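Protein YSC84 (Saccharomyces cerevisiae, PDB 2A08) helps organise the actin cytoskeleton and supports fluid-phase endocytosis and vesicle trafficking, binding actin filaments and partners such as LAS17, and is represented here by its SH3 domain. Local coordinates at residues A8-A13 against A54-V59. Sequence-based numbering, arbitrary orientation.
Sequences ALYNFA and ANYVRV
The backbone N-H of Leu9 bonds to the carbonyl O of Tyr56 (N to O 2.8 Å), nearly straight at 161°, just where strand 5-8 gives way to the following loop. One residue to the side, Ala8 and Val57 form an antiparallel non-hydrogen-bonded pair, both facing the interior, where Phe22, Phe52 and Trp41 lie. The Leu9 side chain runs over the backbone of Val57. An alanine in place of Leu9 would probably open a gap beside the backbone of Tyr56 and Val57, where CG and CD1 now lie. Further along the loop, away from the Leu9 N to Tyr56 O bond, the Tyr56 ring is met edge-to-face on its two opposite faces, by the edge of Tyr10 on one (planes at 79°) and that of Phe12 on the other (centroids 5.6 Å apart). With CG anti to its backbone N (chi1 178°), Phe12 carries its ring across Tyr56 and on to Phe52 and Pro53. In the plane of the Tyr56 ring, the carbonyl O of Asn11 meets its edge, 3.3 Å from CE2. The ALYNF sequence, at and just after the end of strand 5-8, is a variant of the SH3 ALYDY motif; Tyr10, Phe12 and Tyr56 form an aromatic cluster consistent with the proline-rich-peptide-binding surface of SH3 domains.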
loop_
_atom_site.group_PDB
_atom_site.type_symbol
_atom_site.label_atom_id
_atom_site.label_comp_id
_atom_site.label_asym_id
_atom_site.label_seq_id
_atom_site.Cartn_x
_atom_site.Cartn_y
_atom_site.Cartn_z
ATOM N N ALA A 8 5.258 -2.339 -4.618
ATOM C CA ALA A 8 5.410 -3.193 -3.440
ATOM C C ALA A 8 6.783 -3.864 -3.441
ATOM O O ALA A 8 7.204 -4.532 -4.402
ATOM C CB ALA A 8 4.310 -4.243 -3.401
ATOM N N LEU A 9 7.473 -3.691 -2.330
ATOM C CA LEU A 9 8.785 -4.291 -2.124
ATOM C C LEU A 9 8.678 -5.697 -1.504
ATOM O O LEU A 9 9.623 -6.474 -1.587
ATOM C CB LEU A 9 9.618 -3.402 -1.204
ATOM C CG LEU A 9 9.836 -1.968 -1.686
ATOM C CD1 LEU A 9 10.514 -1.152 -0.597
ATOM C CD2 LEU A 9 10.654 -1.956 -2.916
ATOM N N TYR A 10 7.553 -5.984 -0.854
ATOM C CA TYR A 10 7.303 -7.260 -0.153
ATOM C C TYR A 10 5.835 -7.648 -0.326
ATOM O O TYR A 10 5.004 -6.804 -0.640
ATOM C CB TYR A 10 7.604 -7.133 1.363
ATOM C CG TYR A 10 8.939 -6.471 1.646
ATOM C CD1 TYR A 10 10.108 -7.183 1.513
ATOM C CD2 TYR A 10 9.012 -5.124 2.017
ATOM C CE1 TYR A 10 11.354 -6.578 1.722
ATOM C CE2 TYR A 10 10.254 -4.504 2.222
ATOM C CZ TYR A 10 11.405 -5.227 2.070
ATOM O OH TYR A 10 12.667 -4.680 2.283
ATOM N N ASN A 11 5.512 -8.903 -0.093
ATOM C CA ASN A 11 4.124 -9.311 0.044
ATOM C C ASN A 11 3.568 -8.751 1.353
ATOM O O ASN A 11 4.312 -8.537 2.335
ATOM C CB ASN A 11 4.021 -10.832 0.061
ATOM C CG ASN A 11 4.697 -11.483 -1.122
ATOM O OD1 ASN A 11 4.538 -11.074 -2.256
ATOM N ND2 ASN A 11 5.503 -12.517 -0.840
ATOM N N PHE A 12 2.257 -8.547 1.382
ATOM C CA PHE A 12 1.535 -8.241 2.613
ATOM C C PHE A 12 0.202 -8.969 2.565
ATOM O O PHE A 12 -0.593 -8.769 1.625
ATOM C CB PHE A 12 1.320 -6.719 2.807
ATOM C CG PHE A 12 0.552 -6.355 4.022
ATOM C CD1 PHE A 12 0.900 -6.837 5.290
ATOM C CD2 PHE A 12 -0.564 -5.528 3.921
ATOM C CE1 PHE A 12 0.115 -6.483 6.433
ATOM C CE2 PHE A 12 -1.321 -5.205 5.026
ATOM C CZ PHE A 12 -0.976 -5.676 6.284
ATOM N N ALA A 13 -0.068 -9.802 3.553
ATOM C CA ALA A 13 -1.270 -10.628 3.547
ATOM C C ALA A 13 -2.570 -9.862 3.835
ATOM O O ALA A 13 -3.671 -10.363 3.532
ATOM C CB ALA A 13 -1.109 -11.791 4.529
ATOM N N ALA A 54 3.641 1.465 5.522
ATOM C CA ALA A 54 4.302 2.342 4.538
ATOM C C ALA A 54 5.628 1.796 4.023
ATOM O O ALA A 54 5.937 1.971 2.849
ATOM C CB ALA A 54 4.555 3.690 5.153
ATOM N N ASN A 55 6.434 1.179 4.887
ATOM C CA ASN A 55 7.740 0.682 4.506
ATOM C C ASN A 55 7.726 -0.543 3.580
ATOM O O ASN A 55 8.770 -0.997 3.143
ATOM C CB ASN A 55 8.566 0.412 5.737
ATOM C CG ASN A 55 8.019 -0.739 6.589
ATOM O OD1 ASN A 55 6.819 -0.843 6.814
ATOM N ND2 ASN A 55 8.929 -1.526 7.126
ATOM N N TYR A 56 6.539 -1.051 3.260
ATOM C CA TYR A 56 6.425 -2.185 2.335
ATOM C C TYR A 56 6.418 -1.762 0.867
ATOM O O TYR A 56 6.397 -2.632 -0.017
ATOM C CB TYR A 56 5.180 -3.018 2.594
ATOM C CG TYR A 56 5.238 -4.016 3.740
ATOM C CD1 TYR A 56 5.645 -3.615 4.996
ATOM C CD2 TYR A 56 4.826 -5.327 3.562
ATOM C CE1 TYR A 56 5.655 -4.522 6.055
ATOM C CE2 TYR A 56 4.840 -6.234 4.586
ATOM C CZ TYR A 56 5.238 -5.831 5.864
ATOM O OH TYR A 56 5.210 -6.758 6.925
ATOM N N VAL A 57 6.359 -0.457 0.620
ATOM C CA VAL A 57 6.298 0.068 -0.747
ATOM C C VAL A 57 7.352 1.140 -0.982
ATOM O O VAL A 57 7.889 1.720 -0.051
ATOM C CB VAL A 57 4.879 0.632 -1.126
ATOM C CG1 VAL A 57 3.779 -0.375 -0.794
ATOM C CG2 VAL A 57 4.581 1.991 -0.466
ATOM N N ARG A 58 7.621 1.414 -2.253
ATOM C CA ARG A 58 8.510 2.498 -2.667
ATOM C C ARG A 58 7.722 3.386 -3.631
ATOM O O ARG A 58 7.385 2.954 -4.738
ATOM C CB ARG A 58 9.746 1.951 -3.369
ATOM C CG ARG A 58 10.703 3.043 -3.890
ATOM C CD ARG A 58 11.982 2.507 -4.545
ATOM N NE ARG A 58 12.699 1.578 -3.669
ATOM C CZ ARG A 58 13.513 0.602 -4.084
ATOM N NH1 ARG A 58 13.749 0.400 -5.374
ATOM N NH2 ARG A 58 14.077 -0.191 -3.193
ATOM N N VAL A 59 7.421 4.602 -3.208
ATOM C CA VAL A 59 6.736 5.576 -4.060
ATOM C C VAL A 59 7.578 5.861 -5.321
ATOM O O VAL A 59 8.790 6.010 -5.259
ATOM C CB VAL A 59 6.429 6.884 -3.310
ATOM C CG1 VAL A 59 5.803 7.929 -4.241
ATOM C CG2 VAL A 59 5.515 6.595 -2.120
#